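Local coordinates for protein Crov588 (Cafeteriavirus, PDB 6NYR) that is of unknown function but folds as a circular leucine-rich-repeat solenoid of FNIP repeats, a scaffold that in relatives often serves protein binding, at residues E8-F13 against K32-F38; T597-N603 against N621-S626; F636-E642 against I661-D667. One frame throughout, in Å; residues are numbered along the deposited sequence.

Contact 1 of 3, residues E8-F13 against K32-F38; sequences ETILTF and KIDTIEF
Thr12 keeps OG1 beside its own backbone N (chi1 -54°), and Glu37 swings CG to the same side of its backbone and then runs extended (chi2 -175°), which brings hydroxyl and carboxylate together across the strands. Thr12 OG1 donates to Glu37 OE1 at 2.9 Å, meeting the oxygen from above the carboxylate plane. The same carboxylate lies over Ile10, whose CG2 is 3.5 Å from Glu37 CD, while Thr35 OG1 sits against the Ile10 branch point, 3.1 Å from Ile10 CG2 and about as close to CG1. Ile10, Thr12, Thr35 and Glu37 thus share one side of the paired strands 10-12 and 35-37, which run parallel with axes 4.8 Å apart. Three backbone bonds carry the ladder: Leu11 N to Thr35 O at 3.2 Å, Glu37 N to Leu11 O at 2.8 Å, and Phe13 N to Glu37 O at 3.0 Å. Leu11 and Ile36 point to the reverse, apolar side. Just past the strand ends Phe13 and Phe38 lie side by side with planes only 5° apart, but slid apart, centroids at 5.3 Å, and barely overlapping; Ile36 CG2 meets the edge of the Phe13 ring and one face of Phe38. Leu28 of helix 25-28 covers Leu11, Phe13 and Ile36; Phe59 of the next coil meets Phe38, while Phe17 packs on Phe13 and Phe42 on Phe38. The contact thus separates a buried core of leucine-rich-repeat character from a partly exposed polar side where the threonine hydroxyl restrains the Glu37 carboxylate, probably steadying its negative charge.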
loop_
_atom_site.group_PDB
_atom_site.type_symbol
_atom_site.label_atom_id
_atom_site.label_comp_id
_atom_site.label_asym_id
_atom_site.label_seq_id
_atom_site.Cartn_x
_atom_site.Cartn_y
_atom_site.Cartn_z
ATOM N N GLU A 8 15.687 -8.074 -11.542
ATOM C CA GLU A 8 16.140 -9.334 -10.946
ATOM C C GLU A 8 16.223 -10.429 -11.995
ATOM O O GLU A 8 17.067 -10.356 -12.893
ATOM C CB GLU A 8 15.243 -9.700 -9.738
ATOM C CG GLU A 8 15.472 -8.765 -8.552
ATOM C CD GLU A 8 14.442 -8.917 -7.436
ATOM O OE1 GLU A 8 13.329 -9.421 -7.709
ATOM O OE2 GLU A 8 14.729 -8.488 -6.288
ATOM N N THR A 9 15.397 -11.450 -11.875
ATOM C CA THR A 9 15.338 -12.515 -12.867
ATOM C C THR A 9 14.197 -12.378 -13.867
ATOM O O THR A 9 14.187 -13.071 -14.892
ATOM C CB THR A 9 15.285 -13.906 -12.219
ATOM O OG1 THR A 9 14.068 -14.004 -11.467
ATOM C CG2 THR A 9 16.483 -14.146 -11.305
ATOM N N ILE A 10 13.240 -11.511 -13.581
ATOM C CA ILE A 10 12.012 -11.405 -14.356
ATOM C C ILE A 10 12.186 -10.337 -15.431
ATOM O O ILE A 10 12.462 -9.169 -15.134
ATOM C CB ILE A 10 10.809 -11.093 -13.448
ATOM C CG1 ILE A 10 10.702 -12.163 -12.358
ATOM C CG2 ILE A 10 9.530 -10.998 -14.263
ATOM C CD1 ILE A 10 9.445 -12.081 -11.516
ATOM N N LEU A 11 12.029 -10.744 -16.685
ATOM C CA LEU A 11 11.865 -9.830 -17.808
ATOM C C LEU A 11 10.377 -9.625 -18.075
ATOM O O LEU A 11 9.631 -10.599 -18.238
ATOM C CB LEU A 11 12.556 -10.363 -19.063
ATOM C CG LEU A 11 12.419 -9.502 -20.311
ATOM C CD1 LEU A 11 13.599 -9.712 -21.256
ATOM C CD2 LEU A 11 11.111 -9.801 -21.045
ATOM N N THR A 12 9.948 -8.365 -18.127
ATOM C CA THR A 12 8.559 -8.003 -18.373
ATOM C C THR A 12 8.494 -7.189 -19.658
ATOM O O THR A 12 9.104 -6.119 -19.744
ATOM C CB THR A 12 7.986 -7.198 -17.202
ATOM O OG1 THR A 12 8.164 -7.923 -15.979
ATOM C CG2 THR A 12 6.501 -6.918 -17.414
ATOM N N PHE A 13 7.755 -7.686 -20.646
ATOM C CA PHE A 13 7.511 -6.905 -21.846
ATOM C C PHE A 13 6.505 -5.788 -21.554
ATOM O O PHE A 13 5.858 -5.755 -20.504
ATOM C CB PHE A 13 6.996 -7.785 -22.979
ATOM C CG PHE A 13 8.059 -8.611 -23.638
ATOM C CD1 PHE A 13 8.401 -9.854 -23.136
ATOM C CD2 PHE A 13 8.713 -8.148 -24.768
ATOM C CE1 PHE A 13 9.374 -10.620 -23.749
ATOM C CE2 PHE A 13 9.690 -8.909 -25.382
ATOM C CZ PHE A 13 10.021 -10.146 -24.870
ATOM N N LYS A 32 20.683 -14.513 -16.539
ATOM C CA LYS A 32 20.204 -14.139 -15.212
ATOM C C LYS A 32 18.684 -14.003 -15.138
ATOM O O LYS A 32 18.164 -13.672 -14.069
ATOM C CB LYS A 32 20.868 -12.846 -14.730
ATOM C CG LYS A 32 21.022 -12.758 -13.185
ATOM C CD LYS A 32 21.629 -14.038 -12.576
ATOM C CE LYS A 32 22.602 -13.747 -11.433
ATOM N NZ LYS A 32 22.138 -14.276 -10.114
ATOM N N ILE A 33 17.957 -14.236 -16.232
ATOM C CA ILE A 33 16.499 -14.131 -16.226
ATOM C C ILE A 33 15.911 -15.533 -16.176
ATOM O O ILE A 33 16.290 -16.410 -16.965
ATOM C CB ILE A 33 15.970 -13.352 -17.445
ATOM C CG1 ILE A 33 16.258 -14.090 -18.754
ATOM C CG2 ILE A 33 16.563 -11.943 -17.468
ATOM C CD1 ILE A 33 15.658 -13.397 -19.983
ATOM N N ASP A 34 14.991 -15.744 -15.234
ATOM C CA ASP A 34 14.294 -17.011 -15.083
ATOM C C ASP A 34 12.924 -17.027 -15.736
ATOM O O ASP A 34 12.459 -18.091 -16.162
ATOM C CB ASP A 34 14.072 -17.319 -13.593
ATOM C CG ASP A 34 15.248 -17.987 -12.944
ATOM O OD1 ASP A 34 15.900 -18.823 -13.605
ATOM O OD2 ASP A 34 15.515 -17.693 -11.756
ATOM N N THR A 35 12.273 -15.873 -15.820
ATOM C CA THR A 35 10.874 -15.804 -16.196
ATOM C C THR A 35 10.667 -14.761 -17.282
ATOM O O THR A 35 11.449 -13.819 -17.430
ATOM C CB THR A 35 9.998 -15.453 -14.987
ATOM O OG1 THR A 35 9.926 -14.029 -14.856
ATOM C CG2 THR A 35 10.594 -16.025 -13.707
ATOM N N ILE A 36 9.592 -14.949 -18.039
ATOM C CA ILE A 36 9.093 -13.944 -18.967
ATOM C C ILE A 36 7.683 -13.584 -18.525
ATOM O O ILE A 36 6.868 -14.474 -18.251
ATOM C CB ILE A 36 9.092 -14.438 -20.424
ATOM C CG1 ILE A 36 10.520 -14.646 -20.919
ATOM C CG2 ILE A 36 8.354 -13.438 -21.309
ATOM C CD1 ILE A 36 10.602 -15.318 -22.275
ATOM N N GLU A 37 7.395 -12.290 -18.454
ATOM C CA GLU A 37 6.049 -11.797 -18.193
ATOM C C GLU A 37 5.532 -11.113 -19.450
ATOM O O GLU A 37 6.108 -10.117 -19.901
ATOM C CB GLU A 37 6.028 -10.829 -17.011
ATOM C CG GLU A 37 6.200 -11.492 -15.655
ATOM C CD GLU A 37 6.051 -10.510 -14.509
ATOM O OE1 GLU A 37 5.939 -9.295 -14.779
ATOM O OE2 GLU A 37 6.036 -10.953 -13.340
ATOM N N PHE A 38 4.469 -11.661 -20.022
ATOM C CA PHE A 38 3.783 -11.049 -21.148
ATOM C C PHE A 38 2.588 -10.246 -20.648
ATOM O O PHE A 38 2.094 -10.443 -19.533
ATOM C CB PHE A 38 3.327 -12.112 -22.146
ATOM C CG PHE A 38 4.453 -12.734 -22.927
ATOM C CD1 PHE A 38 5.066 -12.037 -23.959
ATOM C CD2 PHE A 38 4.895 -14.013 -22.637
ATOM C CE1 PHE A 38 6.098 -12.606 -24.683
ATOM C CE2 PHE A 38 5.928 -14.588 -23.358
ATOM C CZ PHE A 38 6.531 -13.882 -24.381
#

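Contact 2 of 3, residues T597-N603 against N621-S626; sequences TENVLPN and NVLPCS
Polar bonds between Asn603 and the backbone at Cys625 and Ser626 close one end of this contact. Asn603 uses both its oxygens: the backbone O accepts from Ser626 N at 2.8 Å, and the side-chain OD1 takes Cys625 N at 3.2 Å on a lone pair in the plane of the amide. With CG set beside its own backbone N (chi1 -84°), the Asn603 amide reaches past its main chain to the next coil; the Cys625 N bond limits the amide's rotation, while the Ser626 N bond ties down the main chain. Cys625 SG lies 3.0 Å from the same OD1. A water bridges the other end. It donates to Thr597 O and to Val622 O, the latter at 2.9 Å, and accepts from Val600 N, so three backbone groups that do not meet directly are joined through one molecule. Apolar packing fills the middle. Leu601 points its CB at the neighbouring coil and lays it 3.6 Å from Pro624 CG; its CD1 continues to Pro624 CD and approaches Leu623 CD2 more loosely, at 4.3 Å. Val622 turns CG2 against the peptide joining Thr597 and Glu598. Farther out, Glu598 and Asn621 run side by side in the same direction, their flat ends turned 70° apart. The two segments carry the same Asn-Val-Leu-Pro motif in successive 22-residue coils, in adjoining FNIP repeats. Leu601 and Leu623 both reach Leu608 of strand 607-609 in the core, Pro624 also touches Leu605, and Cys625 O takes a hydrogen bond from Thr648 OG1 of the following coil.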
loop_
_atom_site.group_PDB
_atom_site.type_symbol
_atom_site.label_atom_id
_atom_site.label_comp_id
_atom_site.label_asym_id
_atom_site.label_seq_id
_atom_site.Cartn_x
_atom_site.Cartn_y
_atom_site.Cartn_z
ATOM N N THR A 597 21.809 29.251 -22.604
ATOM C CA THR A 597 23.088 29.434 -23.266
ATOM C C THR A 597 24.163 28.630 -22.534
ATOM O O THR A 597 23.891 27.927 -21.557
ATOM C CB THR A 597 23.454 30.920 -23.315
ATOM O OG1 THR A 597 23.561 31.428 -21.980
ATOM C CG2 THR A 597 22.389 31.709 -24.062
ATOM N N GLU A 598 25.402 28.751 -23.008
ATOM C CA GLU A 598 26.489 27.969 -22.438
ATOM C C GLU A 598 26.878 28.501 -21.060
ATOM O O GLU A 598 26.676 29.674 -20.738
ATOM C CB GLU A 598 27.705 27.967 -23.369
ATOM C CG GLU A 598 28.055 29.308 -23.990
ATOM C CD GLU A 598 29.472 29.339 -24.547
ATOM O OE1 GLU A 598 29.943 28.301 -25.061
ATOM O OE2 GLU A 598 30.124 30.403 -24.452
ATOM N N ASN A 599 27.433 27.608 -20.238
ATOM C CA ASN A 599 27.965 27.956 -18.922
ATOM C C ASN A 599 26.867 28.379 -17.947
ATOM O O ASN A 599 27.117 29.144 -17.011
ATOM C CB ASN A 599 29.016 29.066 -19.041
ATOM C CG ASN A 599 30.211 28.658 -19.896
ATOM O OD1 ASN A 599 30.672 27.516 -19.842
ATOM N ND2 ASN A 599 30.706 29.592 -20.703
ATOM N N VAL A 600 25.653 27.877 -18.149
ATOM C CA VAL A 600 24.515 28.167 -17.284
ATOM C C VAL A 600 24.157 26.969 -16.411
ATOM O O VAL A 600 23.965 27.106 -15.203
ATOM C CB VAL A 600 23.297 28.623 -18.119
ATOM C CG1 VAL A 600 22.069 28.770 -17.237
ATOM C CG2 VAL A 600 23.604 29.927 -18.842
ATOM N N LEU A 601 24.045 25.793 -17.012
ATOM C CA LEU A 601 23.735 24.579 -16.263
ATOM C C LEU A 601 25.002 24.056 -15.598
ATOM O O LEU A 601 26.004 23.835 -16.289
ATOM C CB LEU A 601 23.156 23.522 -17.194
ATOM C CG LEU A 601 21.870 23.872 -17.943
ATOM C CD1 LEU A 601 21.447 22.718 -18.846
ATOM C CD2 LEU A 601 20.751 24.201 -16.976
ATOM N N PRO A 602 25.014 23.863 -14.279
ATOM C CA PRO A 602 26.215 23.328 -13.624
ATOM C C PRO A 602 26.683 22.033 -14.271
ATOM O O PRO A 602 25.889 21.124 -14.523
ATOM C CB PRO A 602 25.761 23.099 -12.177
ATOM C CG PRO A 602 24.639 24.056 -11.974
ATOM C CD PRO A 602 23.955 24.210 -13.308
ATOM N N ASN A 603 27.990 21.953 -14.541
ATOM C CA ASN A 603 28.533 20.793 -15.240
ATOM C C ASN A 603 28.384 19.512 -14.427
ATOM O O ASN A 603 28.320 18.421 -15.007
ATOM C CB ASN A 603 30.006 21.035 -15.581
ATOM C CG ASN A 603 30.186 21.815 -16.869
ATOM O OD1 ASN A 603 29.650 21.436 -17.917
ATOM N ND2 ASN A 603 30.932 22.911 -16.802
ATOM N N ASN A 621 28.109 22.666 -25.740
ATOM C CA ASN A 621 28.616 23.148 -24.458
ATOM C C ASN A 621 27.530 23.802 -23.614
ATOM O O ASN A 621 27.824 24.636 -22.747
ATOM C CB ASN A 621 29.781 24.125 -24.661
ATOM C CG ASN A 621 30.960 23.482 -25.366
ATOM O OD1 ASN A 621 31.624 22.613 -24.816
ATOM N ND2 ASN A 621 31.226 23.917 -26.594
ATOM N N VAL A 622 26.279 23.432 -23.856
ATOM C CA VAL A 622 25.152 23.888 -23.056
ATOM C C VAL A 622 24.780 22.864 -21.992
ATOM O O VAL A 622 24.545 23.213 -20.835
ATOM C CB VAL A 622 23.952 24.204 -23.978
ATOM C CG1 VAL A 622 22.703 24.461 -23.163
ATOM C CG2 VAL A 622 24.269 25.396 -24.878
ATOM N N LEU A 623 24.723 21.593 -22.366
ATOM C CA LEU A 623 24.326 20.544 -21.433
ATOM C C LEU A 623 25.484 20.202 -20.496
ATOM O O LEU A 623 26.647 20.228 -20.910
ATOM C CB LEU A 623 23.890 19.299 -22.196
ATOM C CG LEU A 623 22.577 19.437 -22.967
ATOM C CD1 LEU A 623 22.204 18.118 -23.633
ATOM C CD2 LEU A 623 21.448 19.902 -22.066
ATOM N N PRO A 624 25.195 19.892 -19.234
ATOM C CA PRO A 624 26.277 19.614 -18.276
ATOM C C PRO A 624 27.131 18.419 -18.681
ATOM O O PRO A 624 26.630 17.419 -19.204
ATOM C CB PRO A 624 25.530 19.351 -16.958
ATOM C CG PRO A 624 24.226 20.083 -17.111
ATOM C CD PRO A 624 23.871 19.940 -18.581
ATOM N N CYS A 625 28.435 18.523 -18.392
ATOM C CA CYS A 625 29.394 17.489 -18.754
ATOM C C CYS A 625 29.274 16.218 -17.921
ATOM O O CYS A 625 29.887 15.207 -18.285
ATOM C CB CYS A 625 30.821 18.018 -18.609
ATOM S SG CYS A 625 31.205 19.464 -19.611
ATOM N N SER A 626 28.542 16.242 -16.811
ATOM C CA SER A 626 28.331 15.042 -16.011
ATOM C C SER A 626 26.962 14.428 -16.225
ATOM O O SER A 626 26.641 13.417 -15.590
ATOM C CB SER A 626 28.504 15.340 -14.517
ATOM O OG SER A 626 29.866 15.418 -14.160
HETATM O O HOH W 1 24.519 25.925 -19.891
#

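Contact 3 of 3, residues F636-E642 against I661-D667; sequences FNQELTE and IILKNID
Leu640 N gives its hydrogen to Ile662 O at 3.1 Å, a nearly straight bond (161° at the hydrogen) that enters in the carbonyl plane on a lone pair. The acceptor belongs to the last helical residue of 659-662, so the end of this short helix is stitched to the extended chain beside it. Just before it, Gln638 O receives a CA-H contact from Ile662 CA at 3.5 Å. Ile662 makes most of the apolar contact: chi1 -56° sets CG1 beside the backbone N and CG2 anti to it; CG2 runs alongside Leu640 and meets its CD1 at 3.6 Å, while CD1 comes to the edge of the Phe636 ring, 4.0 Å from CD2. Ile666 adds a second apolar touch, its CD1 3.8 Å from Leu640 CB and 3.2 Å from Leu640 O, over the face of the carbonyl group. A type I turn from Leu663 to Ile666, closed by Ile666 N bonding to Leu663 O, carries the chain from the helix to this point. Charged groups lie at the outer margin. Glu639 extends across the aliphatic part of Lys664, with OE2 3.4 Å from Lys664 CD, yet Glu639 OE2 and Lys664 NZ stay 4.5 Å apart, too far to pair directly; any electrostatic attraction is probably modest. The segment 661-667 packs as a terminal coil on the last FNIP repeat. Leu640 and Ile662 reach inward to Leu652 and Ile654 of strand 651-655, Phe636 stacks on Phe632 and touches Phe614, and Leu663 leans on strand 674-678, the final strand of the chain.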
loop_
_atom_site.group_PDB
_atom_site.type_symbol
_atom_site.label_atom_id
_atom_site.label_comp_id
_atom_site.label_asym_id
_atom_site.label_seq_id
_atom_site.Cartn_x
_atom_site.Cartn_y
_atom_site.Cartn_z
ATOM N N PHE A 636 8.591 19.560 -26.742
ATOM C CA PHE A 636 9.951 19.752 -27.228
ATOM C C PHE A 636 10.092 19.189 -28.638
ATOM O O PHE A 636 9.804 18.013 -28.884
ATOM C CB PHE A 636 10.964 19.078 -26.307
ATOM C CG PHE A 636 12.386 19.185 -26.792
ATOM C CD1 PHE A 636 13.103 20.358 -26.629
ATOM C CD2 PHE A 636 12.999 18.115 -27.421
ATOM C CE1 PHE A 636 14.410 20.458 -27.076
ATOM C CE2 PHE A 636 14.302 18.209 -27.871
ATOM C CZ PHE A 636 15.010 19.382 -27.697
ATOM N N ASN A 637 10.545 20.032 -29.560
ATOM C CA ASN A 637 10.516 19.726 -30.987
ATOM C C ASN A 637 11.742 20.329 -31.668
ATOM O O ASN A 637 11.647 21.167 -32.566
ATOM C CB ASN A 637 9.220 20.259 -31.595
ATOM C CG ASN A 637 8.829 19.544 -32.866
ATOM O OD1 ASN A 637 9.075 18.346 -33.017
ATOM N ND2 ASN A 637 8.220 20.273 -33.796
ATOM N N GLN A 638 12.934 19.909 -31.250
ATOM C CA GLN A 638 14.179 20.429 -31.796
ATOM C C GLN A 638 15.111 19.282 -32.161
ATOM O O GLN A 638 15.124 18.238 -31.505
ATOM C CB GLN A 638 14.887 21.364 -30.800
ATOM C CG GLN A 638 14.083 22.588 -30.375
ATOM C CD GLN A 638 13.773 23.512 -31.537
ATOM O OE1 GLN A 638 12.618 23.850 -31.782
ATOM N NE2 GLN A 638 14.811 23.934 -32.256
ATOM N N GLU A 639 15.890 19.487 -33.221
ATOM C CA GLU A 639 16.868 18.495 -33.635
ATOM C C GLU A 639 18.002 18.410 -32.620
ATOM O O GLU A 639 18.623 19.420 -32.275
ATOM C CB GLU A 639 17.440 18.853 -35.013
ATOM C CG GLU A 639 16.427 18.863 -36.160
ATOM C CD GLU A 639 17.020 19.417 -37.456
ATOM O OE1 GLU A 639 18.112 20.024 -37.402
ATOM O OE2 GLU A 639 16.395 19.251 -38.524
ATOM N N LEU A 640 18.270 17.205 -32.134
ATOM C CA LEU A 640 19.467 16.944 -31.350
ATOM C C LEU A 640 20.544 16.368 -32.261
ATOM O O LEU A 640 20.262 15.532 -33.124
ATOM C CB LEU A 640 19.200 15.977 -30.198
ATOM C CG LEU A 640 18.355 16.489 -29.035
ATOM C CD1 LEU A 640 18.042 15.337 -28.091
ATOM C CD2 LEU A 640 19.065 17.607 -28.299
ATOM N N THR A 641 21.775 16.821 -32.065
ATOM C CA THR A 641 22.934 16.292 -32.766
ATOM C C THR A 641 23.825 15.577 -31.761
ATOM O O THR A 641 23.756 15.821 -30.553
ATOM C CB THR A 641 23.715 17.403 -33.472
ATOM O OG1 THR A 641 24.251 18.308 -32.498
ATOM C CG2 THR A 641 22.807 18.168 -34.429
ATOM N N GLU A 642 24.667 14.677 -32.271
ATOM C CA GLU A 642 25.502 13.874 -31.384
ATOM C C GLU A 642 26.557 14.730 -30.691
ATOM O O GLU A 642 26.961 14.421 -29.563
ATOM C CB GLU A 642 26.146 12.733 -32.174
ATOM C CG GLU A 642 25.116 11.747 -32.727
ATOM C CD GLU A 642 25.576 10.300 -32.711
ATOM O OE1 GLU A 642 26.520 9.974 -31.963
ATOM O OE2 GLU A 642 24.987 9.484 -33.456
ATOM N N ILE A 661 11.737 13.901 -35.630
ATOM C CA ILE A 661 12.332 15.227 -35.750
ATOM C C ILE A 661 13.537 15.372 -34.830
ATOM O O ILE A 661 14.525 16.019 -35.184
ATOM C CB ILE A 661 11.279 16.315 -35.460
ATOM C CG1 ILE A 661 10.107 16.211 -36.432
ATOM C CG2 ILE A 661 11.929 17.696 -35.545
ATOM C CD1 ILE A 661 10.309 16.925 -37.748
ATOM N N ILE A 662 13.470 14.778 -33.636
ATOM C CA ILE A 662 14.538 14.955 -32.660
ATOM C C ILE A 662 15.753 14.122 -33.037
ATOM O O ILE A 662 16.896 14.543 -32.830
ATOM C CB ILE A 662 14.031 14.593 -31.252
ATOM C CG1 ILE A 662 12.802 15.426 -30.891
ATOM C CG2 ILE A 662 15.131 14.794 -30.214
ATOM C CD1 ILE A 662 12.048 14.912 -29.673
ATOM N N LEU A 663 15.524 12.935 -33.591
ATOM C CA LEU A 663 16.587 11.993 -33.907
ATOM C C LEU A 663 16.920 11.971 -35.392
ATOM O O LEU A 663 17.577 11.034 -35.862
ATOM C CB LEU A 663 16.197 10.596 -33.420
ATOM C CG LEU A 663 15.803 10.533 -31.942
ATOM C CD1 LEU A 663 15.470 9.112 -31.510
ATOM C CD2 LEU A 663 16.912 11.108 -31.067
ATOM N N LYS A 664 16.481 12.989 -36.135
ATOM C CA LYS A 664 16.804 13.095 -37.554
ATOM C C LYS A 664 18.282 12.833 -37.806
ATOM O O LYS A 664 18.647 12.018 -38.661
ATOM C CB LYS A 664 16.408 14.485 -38.057
ATOM C CG LYS A 664 16.446 14.674 -39.565
ATOM C CD LYS A 664 16.583 16.161 -39.896
ATOM C CE LYS A 664 16.628 16.424 -41.393
ATOM N NZ LYS A 664 15.269 16.606 -41.974
ATOM N N ASN A 665 19.148 13.512 -37.056
ATOM C CA ASN A 665 20.592 13.475 -37.272
ATOM C C ASN A 665 21.295 12.594 -36.250
ATOM O O ASN A 665 22.383 12.934 -35.774
ATOM C CB ASN A 665 21.168 14.890 -37.232
ATOM C CG ASN A 665 20.396 15.861 -38.105
ATOM O OD1 ASN A 665 19.751 16.786 -37.607
ATOM N ND2 ASN A 665 20.469 15.661 -39.416
ATOM N N ILE A 666 20.698 11.463 -35.880
ATOM C CA ILE A 666 21.269 10.586 -34.863
ATOM C C ILE A 666 21.059 9.144 -35.304
ATOM O O ILE A 666 19.918 8.677 -35.383
ATOM C CB ILE A 666 20.644 10.816 -33.478
ATOM C CG1 ILE A 666 21.065 12.177 -32.926
ATOM C CG2 ILE A 666 21.043 9.703 -32.519
ATOM C CD1 ILE A 666 20.261 12.623 -31.724
ATOM N N ASP A 667 22.152 8.440 -35.583
ATOM C CA ASP A 667 22.093 7.009 -35.869
ATOM C C ASP A 667 21.782 6.288 -34.563
ATOM O O ASP A 667 22.670 6.061 -33.737
ATOM C CB ASP A 667 23.408 6.528 -36.472
ATOM C CG ASP A 667 23.244 5.258 -37.291
ATOM O OD1 ASP A 667 22.254 4.528 -37.074
ATOM O OD2 ASP A 667 24.109 4.989 -38.155
#

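How the contacts relate
From the N terminus, contact 1 comes first: it closes the loop through helix 25-28 by pairing strands 10-12 and 35-37 at the start of the solenoid. Many repeats later, contact 2 joins the loops before and after strand 607-609, and contact 3 then ties the coil after strand 629-631 to helix 659-662 and the turn beyond it. The three follow in series, none enclosing or crossing another. Contacts 2 and 3 are near neighbours, centres about 19 Å apart, whereas contact 1 lies about 32 Å from contact 3 between centres. As the chain curves into a ring, its first and last coils return to the same region.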